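Local coordinates for protein peptide synthetase, module 7 (Actinoplanes teichomyceticus, PDB 4TX3) that forms a condensation-type domain of a nonribosomal peptide synthetase, where it probably recruits cytochrome P450 enzymes to the growing peptide instead of forming peptide bonds, at residues A58-V63 against D152-D157; A105-R110 against E126-S131; A270-R275 against R437-V442. One frame throughout, in Å; residues are numbered along the deposited sequence.

How the contacts relate
Contacts 1 and 2 belong to the same half of the domain, and 105-110/126-131 falls in the chain between the two segments of contact 1. Their centres are about 19 Å apart and their nearest atoms about 6 Å; the helix pair of contact 1 and helix 103-112 of contact 2 lie on opposite faces of the sheet that includes strand 123-129. Contact 3 comes later in sequence and joins two helices of the other half, its centre about 42 Å from that of contact 1 and about 40 Å from that of contact 2. The three contacts thus sample both lobes of the two-lobed condensation-domain architecture.

Contact 1 of 3, residues A58-V63 against D152-D157; sequences AALRDV and DVFFRD
Helices 58-63 and 152-157 run at 129° to one another, nearer antiparallel than parallel, with their axes 9.9 Å apart at closest approach. The backbones come nearest where Val63 meets Asp157, their CA atoms 6.0 Å apart. Val63 is the wedge at this point. With CG1 anti to the backbone N (chi1 170°), its two methyls divide the opposing helix between them: CG1 of Val63 meets the Phe154 ring at CE2, 3.6 Å away, while CG2 of Val63 rests on the main chain of Asp157, 3.7 Å from its carbonyl C. The Val63 and Phe154 side chains cross at about a right angle. Leu60, one turn earlier, brings CD2 to the edge of the same ring near its plane, 3.9 Å from CZ of Phe154. The ring is therefore held by methyl groups from two successive turns of the first helix. Within its own helix it also leans on its neighbour, CD1 of Phe154 standing 4.0 Å above the centre of the Phe155 ring. Everything that touches across the interface is buried; the side-chain contacts are apolar, with one methyl set against the Asp157 carbonyl group. The Asp157 carboxylate is engaged by Arg66, Arg173 and His67, so the buried charge is met by groups beyond the two segments. Phe155 reaches Val43 and Leu45 of strand 40-49, and Leu60 reaches Trp123 and Cys125 of strand 123-129. The pair packs on one face of the mixed sheet, consistent with the chloramphenicol-acetyltransferase-like lobe expected of a condensation-type domain.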
ATOM      1  N   ALA B  58      17.820  -8.739 -17.497  1.00 40.67           N
ATOM      2  CA  ALA B  58      18.163  -9.591 -16.362  1.00 38.53           C
ATOM      3  C   ALA B  58      17.087  -9.471 -15.288  1.00 38.86           C
ATOM      4  O   ALA B  58      16.798 -10.428 -14.574  1.00 39.06           O
ATOM      5  CB  ALA B  58      19.533  -9.216 -15.797  1.00 36.56           C
ATOM      6  N   ALA B  59      16.494  -8.285 -15.198  1.00 35.90           N
ATOM      7  CA  ALA B  59      15.516  -7.985 -14.178  1.00 37.61           C
ATOM      8  C   ALA B  59      14.224  -8.765 -14.428  1.00 39.61           C
ATOM      9  O   ALA B  59      13.698  -9.402 -13.510  1.00 36.64           O
ATOM     10  CB  ALA B  59      15.251  -6.503 -14.126  1.00 34.64           C
ATOM     11  N   LEU B  60      13.732  -8.717 -15.665  1.00 38.94           N
ATOM     12  CA  LEU B  60      12.556  -9.485 -16.083  1.00 37.70           C
ATOM     13  C   LEU B  60      12.725 -10.964 -15.735  1.00 38.13           C
ATOM     14  O   LEU B  60      11.842 -11.594 -15.159  1.00 36.54           O
ATOM     15  CB  LEU B  60      12.325  -9.312 -17.583  1.00 34.39           C
ATOM     16  CG  LEU B  60      11.820  -7.918 -17.961  1.00 36.83           C
ATOM     17  CD1 LEU B  60      12.019  -7.620 -19.463  1.00 39.07           C
ATOM     18  CD2 LEU B  60      10.357  -7.795 -17.568  1.00 36.20           C
ATOM     19  N   ARG B  61      13.891 -11.495 -16.076  1.00 38.56           N
ATOM     20  CA  ARG B  61      14.304 -12.835 -15.685  1.00 36.37           C
ATOM     21  C   ARG B  61      14.256 -13.047 -14.155  1.00 39.48           C
ATOM     22  O   ARG B  61      13.844 -14.116 -13.685  1.00 38.13           O
ATOM     23  CB  ARG B  61      15.713 -13.089 -16.221  1.00 38.56           C
ATOM     24  CG  ARG B  61      16.071 -14.518 -16.461  1.00 44.18           C
ATOM     25  CD  ARG B  61      17.487 -14.611 -17.033  1.00 53.76           C
ATOM     26  NE  ARG B  61      17.576 -14.080 -18.394  1.00 49.41           N
ATOM     27  CZ  ARG B  61      18.483 -13.195 -18.803  1.00 55.51           C
ATOM     28  NH1 ARG B  61      19.389 -12.711 -17.952  1.00 57.73           N
ATOM     29  NH2 ARG B  61      18.479 -12.784 -20.065  1.00 50.51           N
ATOM     30  N   ASP B  62      14.672 -12.034 -13.385  1.00 41.67           N
ATOM     31  CA  ASP B  62      14.682 -12.118 -11.919  1.00 35.73           C
ATOM     32  C   ASP B  62      13.287 -12.115 -11.320  1.00 36.96           C
ATOM     33  O   ASP B  62      13.063 -12.697 -10.259  1.00 35.24           O
ATOM     34  CB  ASP B  62      15.476 -10.970 -11.302  1.00 35.51           C
ATOM     35  CG  ASP B  62      16.967 -11.082 -11.561  1.00 45.47           C
ATOM     36  OD1 ASP B  62      17.463 -12.202 -11.831  1.00 47.10           O
ATOM     37  OD2 ASP B  62      17.646 -10.031 -11.510  1.00 50.25           O
ATOM     38  N   VAL B  63      12.349 -11.452 -11.985  1.00 33.47           N
ATOM     39  CA  VAL B  63      10.995 -11.437 -11.480  1.00 32.15           C
ATOM     40  C   VAL B  63      10.424 -12.841 -11.569  1.00 34.09           C
ATOM     41  O   VAL B  63       9.717 -13.286 -10.668  1.00 35.33           O
ATOM     42  CB  VAL B  63      10.115 -10.454 -12.247  1.00 35.22           C
ATOM     43  CG1 VAL B  63       8.625 -10.622 -11.864  1.00 28.32           C
ATOM     44  CG2 VAL B  63      10.593  -9.035 -11.987  1.00 36.89           C
ATOM     45  N   ASP B 152       0.588  -5.149 -10.496  1.00 32.03           N
ATOM     46  CA  ASP B 152       1.332  -4.173  -9.673  1.00 31.11           C
ATOM     47  C   ASP B 152       2.514  -4.840  -8.998  1.00 36.19           C
ATOM     48  O   ASP B 152       3.604  -4.264  -8.949  1.00 34.82           O
ATOM     49  CB  ASP B 152       0.450  -3.522  -8.607  1.00 32.03           C
ATOM     50  CG  ASP B 152      -0.671  -2.718  -9.203  1.00 38.03           C
ATOM     51  OD1 ASP B 152      -0.377  -1.839 -10.042  1.00 53.42           O
ATOM     52  OD2 ASP B 152      -1.843  -2.975  -8.861  1.00 43.26           O
ATOM     53  N   VAL B 153       2.301  -6.057  -8.485  1.00 34.74           N
ATOM     54  CA  VAL B 153       3.376  -6.792  -7.841  1.00 31.35           C
ATOM     55  C   VAL B 153       4.507  -6.985  -8.842  1.00 30.38           C
ATOM     56  O   VAL B 153       5.684  -6.772  -8.516  1.00 30.29           O
ATOM     57  CB  VAL B 153       2.890  -8.163  -7.280  1.00 35.83           C
ATOM     58  CG1 VAL B 153       4.073  -8.999  -6.745  1.00 28.95           C
ATOM     59  CG2 VAL B 153       1.861  -7.940  -6.188  1.00 33.79           C
ATOM     60  N   PHE B 154       4.143  -7.352 -10.069  1.00 28.72           N
ATOM     61  CA  PHE B 154       5.128  -7.589 -11.117  1.00 29.41           C
ATOM     62  C   PHE B 154       6.056  -6.373 -11.280  1.00 34.48           C
ATOM     63  O   PHE B 154       7.284  -6.504 -11.252  1.00 33.82           O
ATOM     64  CB  PHE B 154       4.444  -7.921 -12.446  1.00 27.94           C
ATOM     65  CG  PHE B 154       5.408  -8.292 -13.552  1.00 36.09           C
ATOM     66  CD1 PHE B 154       5.977  -7.309 -14.363  1.00 36.07           C
ATOM     67  CD2 PHE B 154       5.759  -9.618 -13.774  1.00 34.31           C
ATOM     68  CE1 PHE B 154       6.880  -7.645 -15.362  1.00 37.09           C
ATOM     69  CE2 PHE B 154       6.652  -9.962 -14.781  1.00 34.02           C
ATOM     70  CZ  PHE B 154       7.215  -8.976 -15.575  1.00 37.65           C
ATOM     71  N   PHE B 155       5.477  -5.183 -11.408  1.00 30.31           N
ATOM     72  CA  PHE B 155       6.300  -4.003 -11.616  1.00 35.64           C
ATOM     73  C   PHE B 155       6.988  -3.526 -10.340  1.00 34.79           C
ATOM     74  O   PHE B 155       8.038  -2.901 -10.422  1.00 34.39           O
ATOM     75  CB  PHE B 155       5.469  -2.886 -12.271  1.00 31.53           C
ATOM     76  CG  PHE B 155       5.107  -3.205 -13.691  1.00 33.60           C
ATOM     77  CD1 PHE B 155       6.068  -3.158 -14.685  1.00 35.41           C
ATOM     78  CD2 PHE B 155       3.828  -3.633 -14.027  1.00 36.94           C
ATOM     79  CE1 PHE B 155       5.747  -3.501 -15.990  1.00 38.61           C
ATOM     80  CE2 PHE B 155       3.503  -3.978 -15.336  1.00 29.04           C
ATOM     81  CZ  PHE B 155       4.458  -3.919 -16.307  1.00 31.56           C
ATOM     82  N   ARG B 156       6.447  -3.842  -9.164  1.00 35.49           N
ATOM     83  CA  ARG B 156       7.192  -3.529  -7.946  1.00 33.88           C
ATOM     84  C   ARG B 156       8.421  -4.415  -7.912  1.00 33.24           C
ATOM     85  O   ARG B 156       9.493  -3.979  -7.502  1.00 38.81           O
ATOM     86  CB  ARG B 156       6.343  -3.706  -6.676  1.00 38.53           C
ATOM     87  CG  ARG B 156       5.634  -2.397  -6.220  1.00 46.94           C
ATOM     88  CD  ARG B 156       4.405  -2.662  -5.347  1.00 45.20           C
ATOM     89  NE  ARG B 156       4.598  -3.861  -4.529  1.00 54.02           N
ATOM     90  CZ  ARG B 156       3.608  -4.595  -4.026  1.00 48.28           C
ATOM     91  NH1 ARG B 156       2.344  -4.256  -4.259  1.00 43.55           N
ATOM     92  NH2 ARG B 156       3.883  -5.667  -3.295  1.00 37.81           N
ATOM     93  N   ASP B 157       8.290  -5.650  -8.380  1.00 32.61           N
ATOM     94  CA  ASP B 157       9.423  -6.567  -8.322  1.00 31.24           C
ATOM     95  C   ASP B 157      10.406  -6.340  -9.478  1.00 34.20           C
ATOM     96  O   ASP B 157      11.609  -6.544  -9.319  1.00 34.11           O
ATOM     97  CB  ASP B 157       8.930  -8.009  -8.282  1.00 29.90           C
ATOM     98  CG  ASP B 157       8.342  -8.382  -6.913  1.00 36.61           C
ATOM     99  OD1 ASP B 157       8.602  -7.644  -5.928  1.00 33.61           O
ATOM    100  OD2 ASP B 157       7.622  -9.407  -6.817  1.00 34.88           O
TER

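Contact 2 of 3, residues A105-R110 against E126-S131; sequences ARLAER and ELFALS
Arg110 and Glu126 form a salt bridge in which the carboxylate is turned against the guanidinium instead of lying flat with it. OE1 of Glu126 is 3.1 Å from NE of Arg110, whereas OE2 of Glu126 sits over one face of the guanidinium, 3.4 Å from NH2 of Arg110. The two planes are 56° apart, so the usual two-pronged coplanar pairing is absent and the attraction is probably mainly electrostatic. With chi1 at 178°, CG of Arg110 is anti to the backbone N and lies beside the carboxylate, 3.7 Å from OE1 of Glu126; bends at chi2 and chi3 then turn NE and the guanidinium toward the glutamate. Glu126 itself extends straight beyond CG to reach it. Phe128, two residues along the strand, directs its side chain toward the helix. Its ring is approached obliquely by two adjacent residues: CB of Arg106 lies 3.8 Å from CE1 of Phe128, and CD2 of Leu107 lies 3.7 Å from CE2 of Phe128. The aliphatic part of Arg106 thus packs on the aromatic ring while its charged end pairs with Asp102. The apolar patch and the ion pair lie side by side along a helix running almost antiparallel to the strand, at 171°, with the two axes 10.6 Å apart. Helix 103-112 is the crossover of a beta-alpha-beta unit that leads from strand 96-97 to its parallel neighbour, strand 123-129. Arg106 and Phe128 both touch Val96 of the first strand, and Leu107 extends the packing farther across the sheet to Ser138 of strand 134-142 and Ala44 of strand 40-49.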
ATOM      1  N   ALA B 105      -0.330  -0.019 -32.940  1.00 42.16           N
ATOM      2  CA  ALA B 105      -0.529  -1.249 -33.702  1.00 46.11           C
ATOM      3  C   ALA B 105       0.373  -2.381 -33.213  1.00 46.76           C
ATOM      4  O   ALA B 105      -0.077  -3.518 -33.042  1.00 44.96           O
ATOM      5  CB  ALA B 105      -0.286  -0.994 -35.182  1.00 41.47           C
ATOM      6  N   ARG B 106       1.647  -2.067 -32.997  1.00 44.56           N
ATOM      7  CA  ARG B 106       2.600  -3.056 -32.510  1.00 47.44           C
ATOM      8  C   ARG B 106       2.259  -3.556 -31.094  1.00 46.66           C
ATOM      9  O   ARG B 106       2.361  -4.762 -30.817  1.00 44.80           O
ATOM     10  CB  ARG B 106       4.014  -2.473 -32.536  1.00 46.20           C
ATOM     11  CG  ARG B 106       4.536  -2.210 -33.941  1.00 47.43           C
ATOM     12  CD  ARG B 106       5.993  -1.809 -33.909  1.00 50.24           C
ATOM     13  NE  ARG B 106       6.766  -2.586 -34.874  1.00 52.53           N
ATOM     14  CZ  ARG B 106       7.275  -2.084 -35.988  1.00 50.59           C
ATOM     15  NH1 ARG B 106       7.105  -0.803 -36.268  1.00 45.85           N
ATOM     16  NH2 ARG B 106       7.965  -2.860 -36.810  1.00 60.81           N
ATOM     17  N   LEU B 107       1.878  -2.626 -30.214  1.00 40.91           N
ATOM     18  CA  LEU B 107       1.437  -2.949 -28.861  1.00 40.46           C
ATOM     19  C   LEU B 107       0.245  -3.900 -28.868  1.00 47.80           C
ATOM     20  O   LEU B 107       0.203  -4.878 -28.106  1.00 44.01           O
ATOM     21  CB  LEU B 107       1.079  -1.677 -28.104  1.00 39.48           C
ATOM     22  CG  LEU B 107       2.325  -0.932 -27.647  1.00 44.72           C
ATOM     23  CD1 LEU B 107       1.994   0.453 -27.105  1.00 40.00           C
ATOM     24  CD2 LEU B 107       3.029  -1.780 -26.604  1.00 35.08           C
ATOM     25  N   ALA B 108      -0.713  -3.614 -29.748  1.00 46.42           N
ATOM     26  CA  ALA B 108      -1.924  -4.419 -29.867  1.00 42.16           C
ATOM     27  C   ALA B 108      -1.623  -5.834 -30.354  1.00 45.56           C
ATOM     28  O   ALA B 108      -2.139  -6.804 -29.796  1.00 49.12           O
ATOM     29  CB  ALA B 108      -2.915  -3.745 -30.796  1.00 29.40           C
ATOM     30  N   GLU B 109      -0.802  -5.957 -31.393  1.00 42.07           N
ATOM     31  CA  GLU B 109      -0.471  -7.273 -31.942  1.00 46.64           C
ATOM     32  C   GLU B 109       0.253  -8.163 -30.925  1.00 48.37           C
ATOM     33  O   GLU B 109      -0.046  -9.351 -30.809  1.00 44.59           O
ATOM     34  CB  GLU B 109       0.388  -7.132 -33.196  1.00 50.41           C
ATOM     35  CG  GLU B 109       1.040  -8.437 -33.634  1.00 56.64           C
ATOM     36  CD  GLU B 109       2.389  -8.221 -34.298  1.00 71.40           C
ATOM     37  OE1 GLU B 109       3.431  -8.502 -33.653  1.00 70.17           O
ATOM     38  OE2 GLU B 109       2.407  -7.769 -35.467  1.00 79.20           O
ATOM     39  N   ARG B 110       1.198  -7.582 -30.193  1.00 45.81           N
ATOM     40  CA  ARG B 110       1.970  -8.319 -29.195  1.00 44.12           C
ATOM     41  C   ARG B 110       1.072  -8.790 -28.030  1.00 44.18           C
ATOM     42  O   ARG B 110       1.196  -9.925 -27.548  1.00 44.25           O
ATOM     43  CB  ARG B 110       3.133  -7.435 -28.707  1.00 47.58           C
ATOM     44  CG  ARG B 110       4.042  -8.012 -27.625  1.00 47.50           C
ATOM     45  CD  ARG B 110       4.647  -9.362 -27.986  1.00 53.27           C
ATOM     46  NE  ARG B 110       5.185  -9.444 -29.346  1.00 60.02           N
ATOM     47  CZ  ARG B 110       5.875 -10.487 -29.815  1.00 62.83           C
ATOM     48  NH1 ARG B 110       6.120 -11.538 -29.032  1.00 54.75           N
ATOM     49  NH2 ARG B 110       6.328 -10.479 -31.068  1.00 59.92           N
ATOM     50  N   GLU B 126       8.082  -7.351 -24.595  1.00 37.82           N
ATOM     51  CA  GLU B 126       8.820  -6.805 -25.729  1.00 39.92           C
ATOM     52  C   GLU B 126       9.250  -5.367 -25.442  1.00 38.75           C
ATOM     53  O   GLU B 126       8.593  -4.627 -24.708  1.00 36.11           O
ATOM     54  CB  GLU B 126       7.986  -6.876 -27.020  1.00 44.61           C
ATOM     55  CG  GLU B 126       8.838  -7.073 -28.294  1.00 44.73           C
ATOM     56  CD  GLU B 126       8.003  -7.292 -29.577  1.00 57.99           C
ATOM     57  OE1 GLU B 126       6.845  -6.814 -29.647  1.00 63.11           O
ATOM     58  OE2 GLU B 126       8.509  -7.936 -30.531  1.00 57.38           O
ATOM     59  N   LEU B 127      10.378  -4.975 -26.008  1.00 39.66           N
ATOM     60  CA  LEU B 127      10.868  -3.629 -25.797  1.00 38.29           C
ATOM     61  C   LEU B 127      10.913  -2.899 -27.131  1.00 37.06           C
ATOM     62  O   LEU B 127      11.591  -3.328 -28.066  1.00 35.72           O
ATOM     63  CB  LEU B 127      12.243  -3.652 -25.129  1.00 34.05           C
ATOM     64  CG  LEU B 127      12.808  -2.284 -24.745  1.00 39.34           C
ATOM     65  CD1 LEU B 127      11.926  -1.584 -23.720  1.00 31.55           C
ATOM     66  CD2 LEU B 127      14.237  -2.432 -24.225  1.00 43.58           C
ATOM     67  N   PHE B 128      10.172  -1.802 -27.208  1.00 33.63           N
ATOM     68  CA  PHE B 128      10.121  -0.980 -28.410  1.00 38.59           C
ATOM     69  C   PHE B 128      11.053   0.227 -28.272  1.00 42.11           C
ATOM     70  O   PHE B 128      11.026   0.924 -27.252  1.00 39.30           O
ATOM     71  CB  PHE B 128       8.679  -0.539 -28.686  1.00 33.57           C
ATOM     72  CG  PHE B 128       7.754  -1.687 -28.936  1.00 38.00           C
ATOM     73  CD1 PHE B 128       7.781  -2.362 -30.152  1.00 39.95           C
ATOM     74  CD2 PHE B 128       6.885  -2.127 -27.950  1.00 38.61           C
ATOM     75  CE1 PHE B 128       6.951  -3.442 -30.387  1.00 39.16           C
ATOM     76  CE2 PHE B 128       6.048  -3.204 -28.176  1.00 42.75           C
ATOM     77  CZ  PHE B 128       6.083  -3.865 -29.402  1.00 45.37           C
ATOM     78  N   ALA B 129      11.891   0.460 -29.281  1.00 38.20           N
ATOM     79  CA  ALA B 129      12.809   1.594 -29.242  1.00 38.36           C
ATOM     80  C   ALA B 129      12.303   2.738 -30.122  1.00 43.68           C
ATOM     81  O   ALA B 129      12.168   2.595 -31.336  1.00 45.09           O
ATOM     82  CB  ALA B 129      14.197   1.170 -29.661  1.00 34.39           C
ATOM     83  N   LEU B 130      12.017   3.868 -29.486  1.00 45.08           N
ATOM     84  CA  LEU B 130      11.492   5.042 -30.167  1.00 43.48           C
ATOM     85  C   LEU B 130      12.597   6.034 -30.510  1.00 49.74           C
ATOM     86  O   LEU B 130      12.603   6.608 -31.595  1.00 57.42           O
ATOM     87  CB  LEU B 130      10.441   5.724 -29.302  1.00 45.96           C
ATOM     88  CG  LEU B 130       9.111   4.998 -29.153  1.00 49.75           C
ATOM     89  CD1 LEU B 130       8.399   5.565 -27.949  1.00 51.00           C
ATOM     90  CD2 LEU B 130       8.262   5.159 -30.415  1.00 44.04           C
ATOM     91  N   SER B 131      13.513   6.251 -29.571  1.00 49.13           N
ATOM     92  CA  SER B 131      14.742   6.999 -29.832  1.00 47.59           C
ATOM     93  C   SER B 131      15.779   6.575 -28.796  1.00 44.36           C
ATOM     94  O   SER B 131      15.531   5.648 -28.040  1.00 46.23           O
ATOM     95  CB  SER B 131      14.499   8.502 -29.780  1.00 40.30           C
ATOM     96  OG  SER B 131      14.246   8.913 -28.455  1.00 46.33           O
TER

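Contact 3 of 3, residues A270-R275 against R437-V442; sequences AMLLTR and RRLVRV
Leu272 carries this contact almost by itself, pushing its branched end against Arg438, Leu439 and Val442 of the opposing helix. Its CG is anti to the backbone N (chi1 178°), and chi2 of 59° leaves CD2 as the methyl that reaches farthest. CD2 of Leu272 lies on the main chain of Leu439, 3.6 Å from CA of Leu439, and also packs on CB of Leu439 at 3.8 Å. CD1 of Leu272 fits between side chains one turn apart, 3.8 Å from CB of Arg438 and 3.9 Å from CG2 of Val442. Arg438 offers only the root of its side chain here: from CG to NE the chain is extended and carries the guanidinium away, to the carbonyl O of Ile459 and the hydroxyl of Tyr276. The close seating on Leu439 accompanies a CA separation of 6.7 Å between Leu272 and Leu439, where 270-275 and 437-442 cross at 121°. Met271 turns its side chain to Phe320 and Val323 of helix 320-334. Between 270-275 and 437-442 the contact is chiefly apolar, methyls of Leu272 meeting aliphatic carbons and main chain, while the Arg438-Tyr276 hydrogen bond adds a polar link between the helices just beyond.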
ATOM      1  N   ALA B 270     -29.679  -3.728 -10.290  1.00 29.82           N
ATOM      2  CA  ALA B 270     -30.643  -4.821 -10.309  1.00 31.33           C
ATOM      3  C   ALA B 270     -32.035  -4.274 -10.652  1.00 33.44           C
ATOM      4  O   ALA B 270     -32.793  -4.904 -11.395  1.00 32.88           O
ATOM      5  CB  ALA B 270     -30.659  -5.576  -8.959  1.00 28.11           C
ATOM      6  N   MET B 271     -32.373  -3.101 -10.119  1.00 30.79           N
ATOM      7  CA  MET B 271     -33.656  -2.481 -10.443  1.00 30.84           C
ATOM      8  C   MET B 271     -33.689  -2.100 -11.916  1.00 33.21           C
ATOM      9  O   MET B 271     -34.735  -2.187 -12.571  1.00 34.45           O
ATOM     10  CB  MET B 271     -33.912  -1.242  -9.587  1.00 34.01           C
ATOM     11  CG  MET B 271     -34.245  -1.552  -8.153  1.00 38.57           C
ATOM     12  SD  MET B 271     -34.184  -0.050  -7.159  1.00 33.63           S
ATOM     13  CE  MET B 271     -35.923   0.412  -7.066  1.00 30.79           C
ATOM     14  N   LEU B 272     -32.543  -1.680 -12.437  1.00 31.25           N
ATOM     15  CA  LEU B 272     -32.474  -1.275 -13.830  1.00 29.56           C
ATOM     16  C   LEU B 272     -32.697  -2.465 -14.737  1.00 30.86           C
ATOM     17  O   LEU B 272     -33.407  -2.364 -15.734  1.00 33.34           O
ATOM     18  CB  LEU B 272     -31.138  -0.608 -14.141  1.00 29.91           C
ATOM     19  CG  LEU B 272     -30.892  -0.175 -15.587  1.00 33.11           C
ATOM     20  CD1 LEU B 272     -31.945   0.823 -16.082  1.00 29.93           C
ATOM     21  CD2 LEU B 272     -29.508   0.402 -15.723  1.00 29.62           C
ATOM     22  N   LEU B 273     -32.101  -3.599 -14.390  1.00 32.87           N
ATOM     23  CA  LEU B 273     -32.212  -4.781 -15.244  1.00 31.74           C
ATOM     24  C   LEU B 273     -33.644  -5.326 -15.221  1.00 34.77           C
ATOM     25  O   LEU B 273     -34.158  -5.749 -16.247  1.00 32.74           O
ATOM     26  CB  LEU B 273     -31.204  -5.854 -14.823  1.00 27.84           C
ATOM     27  CG  LEU B 273     -29.733  -5.498 -15.078  1.00 31.87           C
ATOM     28  CD1 LEU B 273     -28.813  -6.430 -14.326  1.00 29.80           C
ATOM     29  CD2 LEU B 273     -29.420  -5.545 -16.564  1.00 29.44           C
ATOM     30  N   THR B 274     -34.292  -5.306 -14.058  1.00 32.70           N
ATOM     31  CA  THR B 274     -35.690  -5.699 -13.988  1.00 35.12           C
ATOM     32  C   THR B 274     -36.507  -4.786 -14.899  1.00 33.42           C
ATOM     33  O   THR B 274     -37.348  -5.242 -15.651  1.00 36.10           O
ATOM     34  CB  THR B 274     -36.243  -5.635 -12.548  1.00 37.83           C
ATOM     35  OG1 THR B 274     -35.616  -6.644 -11.744  1.00 38.46           O
ATOM     36  CG2 THR B 274     -37.740  -5.881 -12.551  1.00 32.80           C
ATOM     37  N   ARG B 275     -36.217  -3.496 -14.838  1.00 34.65           N
ATOM     38  CA  ARG B 275     -36.862  -2.491 -15.668  1.00 33.18           C
ATOM     39  C   ARG B 275     -36.530  -2.664 -17.158  1.00 31.38           C
ATOM     40  O   ARG B 275     -37.303  -2.290 -18.017  1.00 37.27           O
ATOM     41  CB  ARG B 275     -36.436  -1.110 -15.170  1.00 35.62           C
ATOM     42  CG  ARG B 275     -37.262   0.025 -15.684  1.00 40.10           C
ATOM     43  CD  ARG B 275     -38.692  -0.004 -15.155  1.00 41.91           C
ATOM     44  NE  ARG B 275     -39.375   1.232 -15.537  1.00 43.58           N
ATOM     45  CZ  ARG B 275     -39.777   1.523 -16.777  1.00 47.24           C
ATOM     46  NH1 ARG B 275     -39.594   0.671 -17.786  1.00 45.40           N
ATOM     47  NH2 ARG B 275     -40.378   2.675 -17.015  1.00 54.31           N
ATOM     48  N   ARG B 437     -26.134   5.352 -19.514  1.00 30.48           N
ATOM     49  CA  ARG B 437     -26.856   6.573 -19.149  1.00 33.96           C
ATOM     50  C   ARG B 437     -28.073   6.292 -18.253  1.00 30.98           C
ATOM     51  O   ARG B 437     -28.377   7.069 -17.337  1.00 33.03           O
ATOM     52  CB  ARG B 437     -27.272   7.341 -20.409  1.00 37.12           C
ATOM     53  CG  ARG B 437     -26.095   8.049 -21.091  1.00 40.47           C
ATOM     54  CD  ARG B 437     -26.426   8.548 -22.494  1.00 42.10           C
ATOM     55  NE  ARG B 437     -27.350   9.676 -22.479  1.00 52.99           N
ATOM     56  CZ  ARG B 437     -28.257   9.913 -23.425  1.00 55.72           C
ATOM     57  NH1 ARG B 437     -28.372   9.087 -24.464  1.00 53.34           N
ATOM     58  NH2 ARG B 437     -29.058  10.970 -23.324  1.00 48.71           N
ATOM     59  N   ARG B 438     -28.764   5.182 -18.490  1.00 31.04           N
ATOM     60  CA  ARG B 438     -29.902   4.834 -17.640  1.00 31.59           C
ATOM     61  C   ARG B 438     -29.455   4.465 -16.218  1.00 32.50           C
ATOM     62  O   ARG B 438     -30.126   4.819 -15.238  1.00 32.97           O
ATOM     63  CB  ARG B 438     -30.714   3.710 -18.281  1.00 30.47           C
ATOM     64  CG  ARG B 438     -31.729   4.274 -19.239  1.00 32.77           C
ATOM     65  CD  ARG B 438     -32.192   3.298 -20.287  1.00 33.25           C
ATOM     66  NE  ARG B 438     -33.175   3.933 -21.159  1.00 37.86           N
ATOM     67  CZ  ARG B 438     -33.546   3.462 -22.348  1.00 37.42           C
ATOM     68  NH1 ARG B 438     -33.012   2.340 -22.823  1.00 39.49           N
ATOM     69  NH2 ARG B 438     -34.451   4.113 -23.069  1.00 36.66           N
ATOM     70  N   LEU B 439     -28.307   3.804 -16.092  1.00 29.92           N
ATOM     71  CA  LEU B 439     -27.813   3.461 -14.768  1.00 31.53           C
ATOM     72  C   LEU B 439     -27.528   4.739 -13.988  1.00 32.80           C
ATOM     73  O   LEU B 439     -27.849   4.824 -12.792  1.00 32.45           O
ATOM     74  CB  LEU B 439     -26.571   2.559 -14.835  1.00 26.35           C
ATOM     75  CG  LEU B 439     -25.956   2.296 -13.450  1.00 30.31           C
ATOM     76  CD1 LEU B 439     -26.923   1.582 -12.493  1.00 27.65           C
ATOM     77  CD2 LEU B 439     -24.651   1.528 -13.556  1.00 29.14           C
ATOM     78  N   VAL B 440     -26.961   5.746 -14.658  1.00 33.63           N
ATOM     79  CA  VAL B 440     -26.739   7.045 -14.006  1.00 31.79           C
ATOM     80  C   VAL B 440     -28.067   7.682 -13.585  1.00 32.26           C
ATOM     81  O   VAL B 440     -28.194   8.207 -12.472  1.00 29.30           O
ATOM     82  CB  VAL B 440     -25.960   8.028 -14.920  1.00 37.52           C
ATOM     83  CG1 VAL B 440     -25.865   9.405 -14.276  1.00 26.95           C
ATOM     84  CG2 VAL B 440     -24.568   7.483 -15.225  1.00 35.07           C
ATOM     85  N   ARG B 441     -29.064   7.612 -14.469  1.00 32.26           N
ATOM     86  CA  ARG B 441     -30.382   8.162 -14.156  1.00 31.84           C
ATOM     87  C   ARG B 441     -31.026   7.453 -12.975  1.00 36.49           C
ATOM     88  O   ARG B 441     -31.561   8.112 -12.074  1.00 34.75           O
ATOM     89  CB  ARG B 441     -31.292   8.107 -15.381  1.00 36.34           C
ATOM     90  CG  ARG B 441     -30.803   9.033 -16.494  1.00 40.85           C
ATOM     91  CD  ARG B 441     -31.899   9.938 -17.061  1.00 51.41           C
ATOM     92  NE  ARG B 441     -32.754  10.580 -16.054  1.00 50.85           N
ATOM     93  CZ  ARG B 441     -34.091  10.553 -16.095  1.00 58.36           C
ATOM     94  NH1 ARG B 441     -34.721   9.899 -17.083  1.00 50.07           N
ATOM     95  NH2 ARG B 441     -34.805  11.164 -15.147  1.00 50.10           N
ATOM     96  N   VAL B 442     -30.953   6.122 -12.956  1.00 30.43           N
ATOM     97  CA  VAL B 442     -31.510   5.373 -11.837  1.00 31.82           C
ATOM     98  C   VAL B 442     -30.819   5.785 -10.554  1.00 28.56           C
ATOM     99  O   VAL B 442     -31.471   6.029  -9.543  1.00 31.98           O
ATOM    100  CB  VAL B 442     -31.378   3.837 -12.035  1.00 35.53           C
ATOM    101  CG1 VAL B 442     -31.655   3.091 -10.736  1.00 26.26           C
ATOM    102  CG2 VAL B 442     -32.290   3.371 -13.138  1.00 30.67           C
TER